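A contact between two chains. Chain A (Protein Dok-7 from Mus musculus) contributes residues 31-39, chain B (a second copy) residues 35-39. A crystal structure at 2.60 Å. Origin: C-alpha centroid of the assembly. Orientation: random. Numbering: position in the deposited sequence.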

# COMPACT_ATOMS: atom_id res chain seq x y z
N ARG A 31 7.58 7.49 9.80
CA ARG A 31 6.96 6.16 9.76
C ARG A 31 5.80 6.12 8.78
O ARG A 31 5.27 7.16 8.37
N LYS A 32 5.41 4.90 8.40
CA LYS A 32 4.21 4.66 7.62
C LYS A 32 3.01 4.61 8.57
O LYS A 32 3.10 4.01 9.64
N PRO A 33 1.89 5.25 8.18
CA PRO A 33 0.64 5.14 8.94
C PRO A 33 -0.07 3.80 8.69
O PRO A 33 -0.78 3.31 9.58
N SER A 34 0.11 3.25 7.50
CA SER A 34 -0.44 1.95 7.11
C SER A 34 0.67 1.05 6.57
O SER A 34 1.52 1.51 5.81
N PRO A 35 0.65 -0.24 6.95
CA PRO A 35 1.69 -1.21 6.57
C PRO A 35 1.87 -1.36 5.06
O PRO A 35 2.93 -1.79 4.60
N VAL A 36 0.83 -1.01 4.31
CA VAL A 36 0.82 -1.11 2.86
C VAL A 36 0.05 0.11 2.32
O VAL A 36 -1.13 0.02 1.96
N ALA A 37 0.74 1.26 2.32
CA ALA A 37 0.22 2.51 1.78
C ALA A 37 1.37 3.47 1.46
O ALA A 37 2.41 3.44 2.12
N ASP A 38 1.17 4.31 0.45
CA ASP A 38 2.19 5.27 0.01
C ASP A 38 2.12 6.58 0.79
O ASP A 38 1.85 7.65 0.21
N CYS A 39 2.37 6.51 2.09
CA CYS A 39 2.31 7.69 2.95
C CYS A 39 3.42 7.71 3.97
O CYS A 39 3.85 6.66 4.46
N PRO B 35 3.30 -2.99 -5.83
CA PRO B 35 4.08 -3.49 -4.68
C PRO B 35 3.56 -3.05 -3.30
O PRO B 35 3.96 -3.62 -2.29
N VAL B 36 2.68 -2.06 -3.29
CA VAL B 36 2.15 -1.51 -2.05
C VAL B 36 0.62 -1.45 -2.16
O VAL B 36 -0.02 -0.43 -1.87
N ALA B 37 0.03 -2.57 -2.58
CA ALA B 37 -1.40 -2.60 -2.89
C ALA B 37 -2.26 -3.23 -1.80
O ALA B 37 -1.91 -4.27 -1.24
N ASP B 38 -3.38 -2.57 -1.50
CA ASP B 38 -4.46 -3.14 -0.71
C ASP B 38 -5.39 -3.93 -1.63
O ASP B 38 -6.34 -4.58 -1.18
N CYS B 39 -5.11 -3.87 -2.93
CA CYS B 39 -5.95 -4.47 -3.95
C CYS B 39 -5.45 -5.85 -4.36
O CYS B 39 -4.31 -6.22 -4.08

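Small contacts between two copies of one protein often rest on a single pair of apolar side chains, with polar groups placed around them but not bonded across. The meeting of two loop segments in this crystal of mouse Dok-7 is a compact example. The two stretches bury 263 Å² between them, both sides summed, and no hydrogen bond crosses the gap. Their backbones come nearest where the same residue faces itself, Val A36 and Val B36, with the two CA atoms 5.1 Å apart.

These valines carry most of the contact, Val B36 losing 87 Å² to the other stretch and Val A36 83 Å². In neither does the CA-to-CB bond aim straight across; both run sideways, and both side chains adopt the t rotamer, with chi1 at 162° in Val A36 and 155° in Val B36. The closest approaches of both valines are to backbone atoms of the other chain. CG1 of Val A36 lies 3.3 Å from the carbonyl carbon C of Val B36 and equally 3.3 Å from O of Ala B37, so this methyl rests on the backbone of chain B. In turn, CG1 of Val B36 approaches N of Ala A37 at 3.4 Å. The direct apolar contact, CG1 of Val A36 to CG1 of Val B36, is looser at 4.3 Å. Identical residues with similar rotamers thus exchange closely related, though not identical, contacts.

Asp B38 is the third main contributor, with 31 Å² covered. Its CA-to-CB bond also points sideways, but with chi1 at -90° (m) the carboxylate comes nearer to chain A, and OD2 of Asp B38 lies 3.4 Å from O of Val A36. Both atoms are acceptors, so this approach is a contact without a hydrogen bond. Asp A38 is similarly disposed, sideways with its end nearer, and its chi1 of -96° falls between wells; OD1 of Asp A38 reaches CG1 of Val B36 at 3.8 Å, setting a charged group beside a methyl, while its other carboxylate oxygen, OD2, is hydrogen-bonded elsewhere in the structure.

Lys A32 shows how a polar side chain can border such a contact while spending its bonding capacity at home. Its CA-to-CB bond points toward chain B, and its chi angles run m, t, t, m. NZ of Lys A32 donates to O of Ala A37 at 2.7 Å, a bond within chain A that ties the lysine to the loop just after Val A36, and stands 4.5 Å from CG2 of Val B36, at the margin of contact. A weak hydrogen bond from N of Val A36 to OG of Ser A34, 3.4 Å long, adds another link within the chain. The alanines turn their CB atoms away, so Ala A37 and Ala B37 meet the opposing valines through backbone atoms. The general lesson is plain: methyl groups can join two loops by packing on main chain, while the lysine at the margin bonds within its own chain.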

# COMPACT_ATOMS: atom_id res chain seq x y z
CB ARG A 31 6.51 5.71 11.16
CG ARG A 31 5.23 6.39 11.71
CD ARG A 31 4.73 5.62 12.94
NE ARG A 31 3.53 6.16 13.57
CZ ARG A 31 2.29 5.74 13.35
NH1 ARG A 31 2.04 4.77 12.48
NH2 ARG A 31 1.28 6.30 14.00
CB LYS A 32 4.31 3.34 6.87
CG LYS A 32 5.13 3.38 5.59
CD LYS A 32 5.45 1.98 5.12
CE LYS A 32 5.58 1.89 3.62
NZ LYS A 32 4.27 1.63 2.95
CB PRO A 33 -0.21 6.31 8.42
CG PRO A 33 0.68 7.08 7.48
CD PRO A 33 1.73 6.13 7.01
CB SER A 34 -1.54 2.13 6.05
OG SER A 34 -1.74 0.93 5.31
CB PRO A 35 1.18 -2.53 7.16
CG PRO A 35 -0.23 -2.30 7.52
CD PRO A 35 -0.38 -0.85 7.80
CB VAL A 36 0.23 -2.48 2.38
CG1 VAL A 36 -0.18 -2.43 0.92
CG2 VAL A 36 1.23 -3.62 2.60
CB ALA A 37 -0.76 3.17 2.74
CB ASP A 38 2.05 5.55 -1.49
CG ASP A 38 2.99 4.70 -2.32
OD1 ASP A 38 3.85 4.00 -1.73
OD2 ASP A 38 2.88 4.75 -3.56
CB CYS A 39 0.97 7.76 3.68
SG CYS A 39 -0.46 7.69 2.62
CB PRO B 35 5.48 -2.91 -4.91
CG PRO B 35 5.30 -1.82 -5.89
CD PRO B 35 4.13 -2.16 -6.73
CB VAL B 36 2.84 -0.13 -1.73
CG1 VAL B 36 1.98 0.77 -0.86
CG2 VAL B 36 4.21 -0.36 -1.09
CB ALA B 37 -1.63 -3.31 -4.22
CB ASP B 38 -5.26 -2.03 -0.01
CG ASP B 38 -4.70 -1.69 1.36
OD1 ASP B 38 -4.53 -2.61 2.19
OD2 ASP B 38 -4.44 -0.49 1.63
CB CYS B 39 -6.00 -3.57 -5.19
SG CYS B 39 -6.27 -1.83 -4.84